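Long-range contacts in 4,5-DOPA dioxygenase extradiol (Escherichia coli, PDB 2PW6), which opens the aromatic ring of L-DOPA between carbons 4 and 5 in vitro as a metal-dependent extradiol dioxygenase, its physiological substrate being unknown: residues Pro16-His22 and Leu169-Val175; Arg100-Leu104 and Leu159-Glu165; Ser189-Thr195 and Ile258-Ser262; Trp58-Gly64 and Gln140-Ser146. One frame throughout, in Å; residues are numbered along the deposited sequence.

Overall arrangement
Contacts 1 and 4 belong to the same mixed sheet, where strand 50-60, which supplies the zinc ligand His-57, lies between strands 138-144 and 167-173; the two contact centres are about 16 Å apart. Contact 1, about 3 Å from the centre of the chain, brings in the zinc ligand His-22. Contact 2, its centre about 17 Å from that of contact 4, packs helix 95-105 against the chain after helix 149-159 and reaches both sheet contacts through Leu-159, which touches Leu-141 and Leu-169. Contact 3 lies on the other side of the chain's centre, about 36 Å from contact 2 between centres; its Ser-262 side chain is about 8 Å from that of the zinc ligand His-177.

Contact 1: Pro16-His22 and Leu169-Val175; sequences PALFLGH and LVASGNV. With ZN (zinc ion), chain B.
Strand 17-21 and residues 169-173 run parallel, their axes 4.6 Å apart at closest approach, and alternating backbone bonds such as Ala-171 N to Leu-18 O (2.7 Å) tie them together up to His-22 N and Gly-173 O. The imidazole of His-22 donates from ND1 to Ser-172 OG (3.0 Å), close to the ring plane, while NE2 on its other side binds zinc at 2.4 Å. Ser-172, itself bonded to Ser-123, is thus a second-shell residue, placed to help fix the rotation of the imidazole. Asn-174 ND2 reaches a lone pair of His-22 O (3.1 Å), its amide turned 77° from the imidazole, and also bonds Ser-264 O. On the face of Ala-171, Phe-19 has CG anti to its backbone N (chi1 173°), which carries the ring along the partner strand until CE2 meets Val-175 CG1 at 3.6 Å. Leu-20 CD2 packs on Val-170 CG2 on the reverse face. His-57, His-234 and Asp-86 of the second subunit complete the zinc site. Helix 236-243 covers Phe-19, helix 121-130 covers Leu-20, and strands 50-60 and 268-270 flank the pair within the sheet.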
# COMPACT_ATOMS: atom_id res chain seq x y z
N PRO A 16 -8.76 -0.52 -27.09
CA PRO A 16 -8.68 0.79 -26.44
C PRO A 16 -7.58 0.84 -25.37
O PRO A 16 -7.18 -0.19 -24.83
CB PRO A 16 -10.06 0.94 -25.79
CG PRO A 16 -10.47 -0.49 -25.48
CD PRO A 16 -9.92 -1.31 -26.62
N ALA A 17 -7.07 2.04 -25.10
CA ALA A 17 -6.26 2.29 -23.91
C ALA A 17 -7.07 3.08 -22.85
O ALA A 17 -7.90 3.93 -23.17
CB ALA A 17 -4.95 3.00 -24.26
N LEU A 18 -6.82 2.77 -21.59
CA LEU A 18 -7.59 3.28 -20.48
C LEU A 18 -6.70 3.82 -19.38
O LEU A 18 -5.81 3.12 -18.90
CB LEU A 18 -8.46 2.18 -19.90
CG LEU A 18 -9.90 2.07 -20.39
CD1 LEU A 18 -10.01 1.88 -21.88
CD2 LEU A 18 -10.51 0.89 -19.67
N PHE A 19 -6.95 5.08 -19.01
CA PHE A 19 -6.41 5.68 -17.78
C PHE A 19 -7.52 5.76 -16.76
O PHE A 19 -8.55 6.36 -17.02
CB PHE A 19 -5.85 7.10 -18.02
CG PHE A 19 -5.46 7.80 -16.74
CD1 PHE A 19 -4.31 7.44 -16.07
CD2 PHE A 19 -6.30 8.79 -16.17
CE1 PHE A 19 -3.96 8.06 -14.90
CE2 PHE A 19 -5.97 9.40 -14.99
CZ PHE A 19 -4.80 9.06 -14.35
N LEU A 20 -7.34 5.15 -15.60
CA LEU A 20 -8.36 5.22 -14.58
C LEU A 20 -7.83 5.99 -13.37
O LEU A 20 -6.72 5.73 -12.91
CB LEU A 20 -8.85 3.83 -14.14
CG LEU A 20 -9.61 2.84 -15.05
CD1 LEU A 20 -10.48 3.54 -16.07
CD2 LEU A 20 -8.63 1.92 -15.77
N GLY A 21 -8.63 6.94 -12.89
CA GLY A 21 -8.45 7.55 -11.58
C GLY A 21 -8.87 6.50 -10.60
O GLY A 21 -9.96 5.95 -10.70
N HIS A 22 -8.02 6.17 -9.65
CA HIS A 22 -8.31 5.11 -8.70
C HIS A 22 -8.43 5.58 -7.26
O HIS A 22 -8.07 6.69 -6.96
CB HIS A 22 -7.31 3.96 -8.83
CG HIS A 22 -5.94 4.26 -8.32
ND1 HIS A 22 -4.81 3.96 -9.03
CD2 HIS A 22 -5.51 4.79 -7.16
CE1 HIS A 22 -3.75 4.31 -8.35
NE2 HIS A 22 -4.14 4.82 -7.21
N LEU A 169 -4.01 -1.51 -22.98
CA LEU A 169 -3.27 -0.71 -22.03
C LEU A 169 -4.22 -0.23 -20.91
O LEU A 169 -5.25 0.43 -21.17
CB LEU A 169 -2.59 0.44 -22.78
CG LEU A 169 -1.89 -0.00 -24.09
CD1 LEU A 169 -1.43 1.16 -24.98
CD2 LEU A 169 -0.71 -1.02 -23.89
N VAL A 170 -3.92 -0.63 -19.67
CA VAL A 170 -4.62 -0.08 -18.49
C VAL A 170 -3.63 0.69 -17.58
O VAL A 170 -2.82 0.09 -16.88
CB VAL A 170 -5.45 -1.16 -17.72
CG1 VAL A 170 -4.57 -2.26 -17.26
CG2 VAL A 170 -6.13 -0.57 -16.49
N ALA A 171 -3.67 2.01 -17.65
CA ALA A 171 -2.87 2.88 -16.75
C ALA A 171 -3.76 3.36 -15.61
O ALA A 171 -4.93 3.65 -15.83
CB ALA A 171 -2.33 4.03 -17.50
N SER A 172 -3.25 3.36 -14.39
CA SER A 172 -4.04 3.88 -13.28
C SER A 172 -3.23 4.79 -12.37
O SER A 172 -2.07 4.50 -12.05
CB SER A 172 -4.84 2.80 -12.51
OG SER A 172 -4.16 2.25 -11.39
N GLY A 173 -3.86 5.91 -12.02
CA GLY A 173 -3.28 6.91 -11.11
C GLY A 173 -4.33 7.94 -10.79
O GLY A 173 -5.46 7.57 -10.50
N ASN A 174 -3.98 9.23 -10.89
CA ASN A 174 -4.85 10.36 -10.42
C ASN A 174 -4.21 11.65 -10.89
O ASN A 174 -3.07 11.99 -10.47
CB ASN A 174 -4.99 10.44 -8.87
CG ASN A 174 -5.80 9.29 -8.25
OD1 ASN A 174 -5.25 8.50 -7.43
ND2 ASN A 174 -7.11 9.22 -8.54
N VAL A 175 -4.89 12.37 -11.78
CA VAL A 175 -4.38 13.62 -12.31
C VAL A 175 -4.31 14.78 -11.26
O VAL A 175 -3.54 15.76 -11.45
CB VAL A 175 -5.15 14.06 -13.57
CG1 VAL A 175 -5.21 12.92 -14.58
CG2 VAL A 175 -6.58 14.57 -13.22
ZN ZN B . -2.57 5.82 -5.69

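Contact 2: Arg100-Leu104 and Leu159-Glu165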
# COMPACT_ATOMS: atom_id res chain seq x y z
N ARG A 100 7.78 -9.38 -26.02
CA ARG A 100 7.32 -8.44 -27.03
C ARG A 100 7.41 -6.96 -26.57
O ARG A 100 7.72 -6.07 -27.35
CB ARG A 100 5.93 -8.84 -27.52
CG ARG A 100 5.25 -7.84 -28.47
CD ARG A 100 5.91 -7.69 -29.86
NE ARG A 100 5.22 -6.64 -30.64
CZ ARG A 100 5.81 -5.59 -31.21
NH1 ARG A 100 7.13 -5.41 -31.15
NH2 ARG A 100 5.07 -4.72 -31.89
N LEU A 101 7.19 -6.72 -25.27
CA LEU A 101 7.35 -5.40 -24.65
C LEU A 101 8.82 -5.00 -24.65
O LEU A 101 9.17 -3.89 -25.05
CB LEU A 101 6.78 -5.40 -23.23
CG LEU A 101 6.21 -4.13 -22.58
CD1 LEU A 101 5.82 -3.06 -23.59
CD2 LEU A 101 4.99 -4.56 -21.83
N VAL A 102 9.69 -5.94 -24.23
CA VAL A 102 11.12 -5.67 -24.18
C VAL A 102 11.67 -5.34 -25.55
O VAL A 102 12.41 -4.37 -25.68
CB VAL A 102 11.92 -6.79 -23.46
CG1 VAL A 102 13.42 -6.51 -23.41
CG2 VAL A 102 11.40 -6.93 -22.02
N GLU A 103 11.26 -6.10 -26.57
CA GLU A 103 11.70 -5.91 -27.96
C GLU A 103 11.22 -4.60 -28.57
O GLU A 103 11.99 -3.85 -29.20
CB GLU A 103 11.23 -7.09 -28.85
CG GLU A 103 11.86 -8.46 -28.46
CD GLU A 103 11.15 -9.70 -29.08
OE1 GLU A 103 11.70 -10.84 -28.89
OE2 GLU A 103 10.08 -9.56 -29.74
N LEU A 104 9.92 -4.34 -28.43
CA LEU A 104 9.32 -3.08 -28.85
C LEU A 104 10.04 -1.83 -28.26
O LEU A 104 10.32 -0.88 -28.98
CB LEU A 104 7.82 -3.07 -28.51
CG LEU A 104 7.08 -1.75 -28.69
CD1 LEU A 104 6.85 -1.49 -30.18
CD2 LEU A 104 5.75 -1.77 -27.92
N LEU A 159 3.93 2.20 -27.23
CA LEU A 159 2.95 1.17 -26.82
C LEU A 159 1.76 1.06 -27.74
O LEU A 159 1.02 0.07 -27.66
CB LEU A 159 2.46 1.43 -25.40
CG LEU A 159 3.53 1.19 -24.33
CD1 LEU A 159 3.14 1.90 -23.05
CD2 LEU A 159 3.77 -0.33 -24.13
N ALA A 160 1.53 2.10 -28.54
CA ALA A 160 0.39 2.18 -29.45
C ALA A 160 0.30 0.97 -30.40
O ALA A 160 -0.78 0.38 -30.56
CB ALA A 160 0.42 3.52 -30.25
N ALA A 161 1.42 0.58 -30.99
CA ALA A 161 1.44 -0.61 -31.85
C ALA A 161 0.77 -1.84 -31.20
O ALA A 161 0.11 -2.62 -31.87
CB ALA A 161 2.89 -0.95 -32.31
N LEU A 162 0.94 -2.04 -29.90
CA LEU A 162 0.37 -3.23 -29.27
C LEU A 162 -1.16 -3.26 -29.26
O LEU A 162 -1.76 -4.31 -28.98
CB LEU A 162 0.87 -3.39 -27.85
CG LEU A 162 2.37 -3.58 -27.61
CD1 LEU A 162 2.61 -3.39 -26.13
CD2 LEU A 162 2.82 -4.97 -28.09
N ARG A 163 -1.78 -2.12 -29.59
CA ARG A 163 -3.22 -2.02 -29.57
C ARG A 163 -3.88 -2.78 -30.74
O ARG A 163 -5.01 -3.26 -30.62
CB ARG A 163 -3.66 -0.56 -29.52
CG ARG A 163 -3.30 0.15 -28.21
CD ARG A 163 -3.73 1.61 -28.24
NE ARG A 163 -5.17 1.73 -28.48
CZ ARG A 163 -5.75 2.73 -29.14
NH1 ARG A 163 -5.02 3.75 -29.62
NH2 ARG A 163 -7.06 2.71 -29.32
N ASP A 164 -3.14 -2.91 -31.84
CA ASP A 164 -3.53 -3.72 -33.00
C ASP A 164 -3.13 -5.22 -32.85
O ASP A 164 -3.41 -6.03 -33.74
CB ASP A 164 -2.91 -3.14 -34.26
CG ASP A 164 -3.36 -1.71 -34.54
OD1 ASP A 164 -4.55 -1.41 -34.34
OD2 ASP A 164 -2.53 -0.88 -34.99
N GLU A 165 -2.48 -5.57 -31.74
CA GLU A 165 -2.07 -6.95 -31.47
C GLU A 165 -2.88 -7.60 -30.35
O GLU A 165 -2.39 -8.53 -29.71
CB GLU A 165 -0.58 -7.03 -31.14
CG GLU A 165 0.31 -6.57 -32.28
CD GLU A 165 1.76 -6.38 -31.89
OE1 GLU A 165 2.22 -6.99 -30.90
OE2 GLU A 165 2.45 -5.62 -32.60
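Arg-100 grips Glu-165 side-on with two nitrogens, one for each carboxylate oxygen. NE donates to OE1 of Glu-165 at 3.0 Å in an almost straight bond (177°), and NH2 of Arg-100 reaches OE2 of Glu-165 at 2.9 Å. Both oxygens use their syn lone pairs, and the guanidinium and carboxylate planes lie only 21° apart, a bidentate salt bridge with the two flat groups nearly coplanar. A bend at chi2 (67°) turns the arginine chain toward Glu-165, and beneath the charged end its CG rests on Leu-162 CD2 at 3.8 Å, the two chains lying alongside and pointing opposite ways. Further in, Leu-162 presents CG to CD2 of Leu-104 (3.8 Å), while CD1 of Leu-101 meets both Leu-162 and CD2 of Leu-159. The leucines join helix 95-105 to the end of helix 149-159 and the chain after it; Leu-101 touches Val-139 of strand 138-144 and Leu-162 touches Ile-167 of strand 167-173. Putting an alanine at Arg-100 would probably leave the Glu-165 carboxylate without its charged mate and free to turn, and take cover from Leu-162. Charge pairing at the more solvent-accessible side borders a leucine cluster that extends the hydrophobic interior beside the sheet.

Contact 3: Ser189-Thr195 and Ile258-Ser262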
# COMPACT_ATOMS: atom_id res chain seq x y z
N SER A 189 -16.65 19.22 -0.77
CA SER A 189 -16.61 20.02 -1.99
C SER A 189 -15.22 19.99 -2.60
O SER A 189 -14.25 19.91 -1.86
CB SER A 189 -17.04 21.47 -1.71
OG SER A 189 -18.43 21.63 -1.93
N PRO A 190 -15.13 20.02 -3.94
CA PRO A 190 -13.82 20.12 -4.59
C PRO A 190 -13.16 21.49 -4.40
O PRO A 190 -13.74 22.52 -4.74
CB PRO A 190 -14.12 19.90 -6.09
CG PRO A 190 -15.53 19.43 -6.16
CD PRO A 190 -16.22 19.89 -4.93
N TYR A 191 -11.96 21.49 -3.86
CA TYR A 191 -11.12 22.68 -3.83
C TYR A 191 -11.08 23.32 -5.17
O TYR A 191 -11.03 22.62 -6.18
CB TYR A 191 -9.70 22.29 -3.47
CG TYR A 191 -9.59 21.68 -2.12
CD1 TYR A 191 -10.38 22.14 -1.05
CD2 TYR A 191 -8.67 20.67 -1.87
CE1 TYR A 191 -10.25 21.57 0.22
CE2 TYR A 191 -8.54 20.12 -0.62
CZ TYR A 191 -9.32 20.58 0.42
OH TYR A 191 -9.17 20.03 1.67
N PRO A 192 -11.12 24.68 -5.22
CA PRO A 192 -11.18 25.34 -6.51
C PRO A 192 -9.91 25.13 -7.35
O PRO A 192 -9.99 25.07 -8.56
CB PRO A 192 -11.36 26.82 -6.13
CG PRO A 192 -11.90 26.79 -4.72
CD PRO A 192 -11.15 25.65 -4.12
N TRP A 193 -8.75 25.05 -6.69
CA TRP A 193 -7.51 24.81 -7.40
C TRP A 193 -7.51 23.38 -8.00
O TRP A 193 -7.05 23.17 -9.12
CB TRP A 193 -6.29 25.08 -6.48
CG TRP A 193 -6.24 24.21 -5.27
CD1 TRP A 193 -6.75 24.50 -4.05
CD2 TRP A 193 -5.67 22.90 -5.17
NE1 TRP A 193 -6.54 23.45 -3.18
CE2 TRP A 193 -5.87 22.46 -3.85
CE3 TRP A 193 -5.00 22.05 -6.07
CZ2 TRP A 193 -5.43 21.21 -3.40
CZ3 TRP A 193 -4.58 20.81 -5.62
CH2 TRP A 193 -4.78 20.41 -4.30
N ALA A 194 -8.06 22.42 -7.27
CA ALA A 194 -8.27 21.06 -7.80
C ALA A 194 -9.10 21.06 -9.08
O ALA A 194 -8.69 20.42 -10.07
CB ALA A 194 -8.85 20.12 -6.73
N THR A 195 -10.24 21.75 -9.08
CA THR A 195 -11.14 21.84 -10.25
C THR A 195 -10.44 22.60 -11.37
O THR A 195 -10.49 22.19 -12.55
CB THR A 195 -12.49 22.54 -9.90
OG1 THR A 195 -13.27 21.70 -9.05
CG2 THR A 195 -13.30 22.83 -11.15
N ILE A 258 -14.15 14.48 -8.39
CA ILE A 258 -13.12 14.86 -7.48
C ILE A 258 -13.61 14.56 -6.13
O ILE A 258 -14.55 15.15 -5.68
CB ILE A 258 -12.81 16.32 -7.55
CG1 ILE A 258 -12.44 16.71 -8.96
CG2 ILE A 258 -11.68 16.63 -6.65
CD1 ILE A 258 -11.85 18.02 -9.06
N GLU A 259 -12.97 13.62 -5.48
CA GLU A 259 -13.34 13.20 -4.13
C GLU A 259 -12.43 13.81 -3.07
O GLU A 259 -11.27 14.11 -3.32
CB GLU A 259 -13.31 11.67 -4.01
CG GLU A 259 -14.26 10.97 -4.91
CD GLU A 259 -15.70 11.21 -4.53
OE1 GLU A 259 -16.01 11.27 -3.32
OE2 GLU A 259 -16.53 11.33 -5.45
N MSE A 260 -12.97 13.95 -1.87
CA MSE A 260 -12.25 14.48 -0.70
C MSE A 260 -11.48 15.76 -0.96
O MSE A 260 -10.39 15.95 -0.42
CB MSE A 260 -11.35 13.40 -0.12
CG MSE A 260 -12.14 12.17 0.33
SE MSE A 260 -10.99 10.69 0.88
CE MSE A 260 -10.42 10.10 -0.88
N GLY A 261 -12.05 16.63 -1.81
CA GLY A 261 -11.49 17.92 -2.12
C GLY A 261 -10.39 17.93 -3.18
O GLY A 261 -10.36 18.83 -4.02
N SER A 262 -9.48 16.97 -3.15
CA SER A 262 -8.42 16.98 -4.17
C SER A 262 -8.06 15.65 -4.85
O SER A 262 -7.22 15.64 -5.72
CB SER A 262 -7.15 17.67 -3.64
OG SER A 262 -6.78 17.05 -2.44
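Tyr-191, at the N-cap position of helix 192-202, meets the turn of the small beta-hairpin formed by strands 258-259 and 263-264. One backbone hydrogen bond joins the segments: Tyr-191 N donates to Gly-261 O at 3.1 Å, in the carbonyl plane and on a lone pair. A weaker CA-H...O contact runs from Gly-261 CA to Ser-189 O (3.4 Å). Aromatic contacts come next. Gly-261 CA sits over a face of the Tyr-191 ring in a CH-pi contact, 4.0 Å from the centroid and 14° off the normal; its phi is positive (82°), which favours glycine, and the lack of a side chain lets the ring come this close. Ser-262 CB lies at the ring's edge and also touches CH2 of Trp-193. The hydroxyls of Tyr-191 and Ser-262 are both engaged by Thr-181, the first through its backbone oxygen and the second through OG1, so a third part of the chain fastens the two segments. Apolar packing closes the other flank. Ile-258 places CG1 anti to its carbonyl carbon (chi1 -57°), and CD1 then extends toward the helix, coming within 4.3 Å of Ala-194 CB, while Ile-258 CB faces Pro-190 CB at 4.1 Å.

Contact 4: Trp58-Gly64 and Gln140-Ser146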
# COMPACT_ATOMS: atom_id res chain seq x y z
N TRP A 58 4.25 1.94 -9.34
CA TRP A 58 5.51 1.25 -9.82
C TRP A 58 6.35 2.33 -10.49
O TRP A 58 6.34 2.51 -11.70
CB TRP A 58 5.22 0.05 -10.77
CG TRP A 58 4.12 -0.94 -10.21
CD1 TRP A 58 4.01 -1.42 -8.93
CD2 TRP A 58 3.04 -1.50 -10.93
NE1 TRP A 58 2.91 -2.25 -8.80
CE2 TRP A 58 2.31 -2.32 -10.02
CE3 TRP A 58 2.63 -1.45 -12.26
CZ2 TRP A 58 1.17 -3.04 -10.42
CZ3 TRP A 58 1.51 -2.18 -12.65
CH2 TRP A 58 0.80 -2.96 -11.74
N PHE A 59 7.05 3.10 -9.65
CA PHE A 59 7.78 4.32 -10.04
C PHE A 59 9.23 4.06 -9.61
O PHE A 59 9.56 4.08 -8.43
CB PHE A 59 7.17 5.52 -9.29
CG PHE A 59 7.59 6.89 -9.78
CD1 PHE A 59 7.53 7.23 -11.11
CD2 PHE A 59 7.95 7.90 -8.84
CE1 PHE A 59 7.87 8.53 -11.57
CE2 PHE A 59 8.29 9.23 -9.29
CZ PHE A 59 8.25 9.54 -10.65
N THR A 60 10.09 3.76 -10.59
CA THR A 60 11.39 3.10 -10.34
C THR A 60 12.43 3.91 -11.10
O THR A 60 12.08 4.58 -12.02
CB THR A 60 11.39 1.63 -10.98
OG1 THR A 60 11.04 1.71 -12.37
CG2 THR A 60 10.41 0.72 -10.27
N ARG A 61 13.71 3.84 -10.73
CA ARG A 61 14.73 4.31 -11.67
C ARG A 61 14.92 3.23 -12.73
O ARG A 61 15.20 2.10 -12.39
CB ARG A 61 16.07 4.64 -11.03
CG ARG A 61 16.94 5.54 -12.02
CD ARG A 61 18.48 5.58 -11.75
NE ARG A 61 18.82 5.57 -10.31
CZ ARG A 61 18.60 6.58 -9.47
NH1 ARG A 61 18.04 7.72 -9.89
NH2 ARG A 61 18.95 6.46 -8.19
N GLY A 62 14.77 3.60 -13.99
CA GLY A 62 14.73 2.65 -15.10
C GLY A 62 13.35 2.04 -15.29
O GLY A 62 12.49 2.13 -14.43
N THR A 63 13.15 1.43 -16.46
CA THR A 63 11.90 0.79 -16.82
C THR A 63 12.05 -0.71 -16.50
O THR A 63 13.06 -1.35 -16.87
CB THR A 63 11.57 1.04 -18.31
OG1 THR A 63 11.54 2.46 -18.59
CG2 THR A 63 10.24 0.43 -18.73
N GLY A 64 11.08 -1.23 -15.76
CA GLY A 64 10.96 -2.64 -15.47
C GLY A 64 9.70 -3.23 -16.09
O GLY A 64 8.77 -2.50 -16.43
N GLN A 140 3.05 -6.41 -15.96
CA GLN A 140 3.24 -5.09 -15.31
C GLN A 140 4.43 -4.31 -15.91
O GLN A 140 5.50 -4.87 -16.14
CB GLN A 140 3.41 -5.26 -13.82
CG GLN A 140 2.25 -6.00 -13.14
CD GLN A 140 2.66 -6.59 -11.84
OE1 GLN A 140 3.61 -7.38 -11.79
NE2 GLN A 140 1.99 -6.21 -10.77
N LEU A 141 4.19 -3.03 -16.21
CA LEU A 141 5.20 -2.11 -16.70
C LEU A 141 5.40 -0.96 -15.67
O LEU A 141 4.41 -0.42 -15.16
CB LEU A 141 4.79 -1.53 -18.05
CG LEU A 141 5.74 -0.49 -18.67
CD1 LEU A 141 7.10 -1.14 -19.09
CD2 LEU A 141 5.05 0.16 -19.84
N SER A 142 6.65 -0.61 -15.39
CA SER A 142 6.94 0.40 -14.38
C SER A 142 7.27 1.74 -15.06
O SER A 142 7.54 1.80 -16.28
CB SER A 142 8.07 -0.05 -13.46
OG SER A 142 9.33 0.12 -14.08
N ILE A 143 7.21 2.82 -14.28
CA ILE A 143 7.38 4.17 -14.82
C ILE A 143 8.78 4.62 -14.45
O ILE A 143 9.14 4.60 -13.30
CB ILE A 143 6.27 5.16 -14.23
CG1 ILE A 143 4.88 4.81 -14.77
CG2 ILE A 143 6.59 6.64 -14.52
CD1 ILE A 143 3.74 5.13 -13.80
N ASP A 144 9.58 5.02 -15.42
CA ASP A 144 10.95 5.49 -15.13
C ASP A 144 10.95 6.90 -14.47
O ASP A 144 10.73 7.90 -15.16
CB ASP A 144 11.76 5.55 -16.44
CG ASP A 144 13.28 5.75 -16.21
OD1 ASP A 144 13.74 6.09 -15.09
OD2 ASP A 144 14.04 5.52 -17.17
N SER A 145 11.20 6.93 -13.15
CA SER A 145 11.48 8.15 -12.32
C SER A 145 12.33 9.23 -12.98
O SER A 145 12.03 10.42 -12.87
CB SER A 145 12.33 7.75 -11.12
OG SER A 145 11.58 7.39 -10.03
N SER A 146 13.43 8.79 -13.60
CA SER A 146 14.51 9.67 -14.03
C SER A 146 14.22 10.38 -15.33
O SER A 146 15.03 11.16 -15.82
CB SER A 146 15.82 8.85 -14.16
OG SER A 146 15.69 7.87 -15.19
O HOH W 1 9.08 3.43 -17.88
O HOH W 2 13.81 3.74 -19.09
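Asp-144 OD1 gathers three donors, all from outside its carboxylate plane: Gly-62 N across the contact at 2.9 Å, and the backbone N and hydroxyl of Ser-146. With CG anti to the backbone N (chi1 -168°), the carboxylate swings across to Gly-62 N, which arrives 71° out of the plane; the bond to Ser-146 N makes an Asx turn at the end of strand 138-144. The other oxygen, OD2, pairs with Lys-147 and receives a water that also binds Thr-63 OG1. A lysine in place of Asp-144 would probably leave Gly-62 N without its acceptor and undo the Asx turn. In the mixed sheet, strand 138-144 lies between strands 50-60 and 63-66, parallel to the first (Ile-143 N to Trp-58 O, 2.7 Å) and antiparallel to the second. Ser-142 OG links them, accepting from Gly-64 N at 2.8 Å and donating to Thr-60 OG1 (2.9 Å), which in turn donates to Gly-62 O. On the Ile-143 face, Phe-59 lays its ring over Ser-145 CA, 4.1 Å from the centroid, with Ile-143 CG2 at its edge. Gln-140 CB lies over the six-membered ring of Trp-58; the indole NE1 bonds Gly-118 O, and Gln-140 NE2 bonds Trp-117 O.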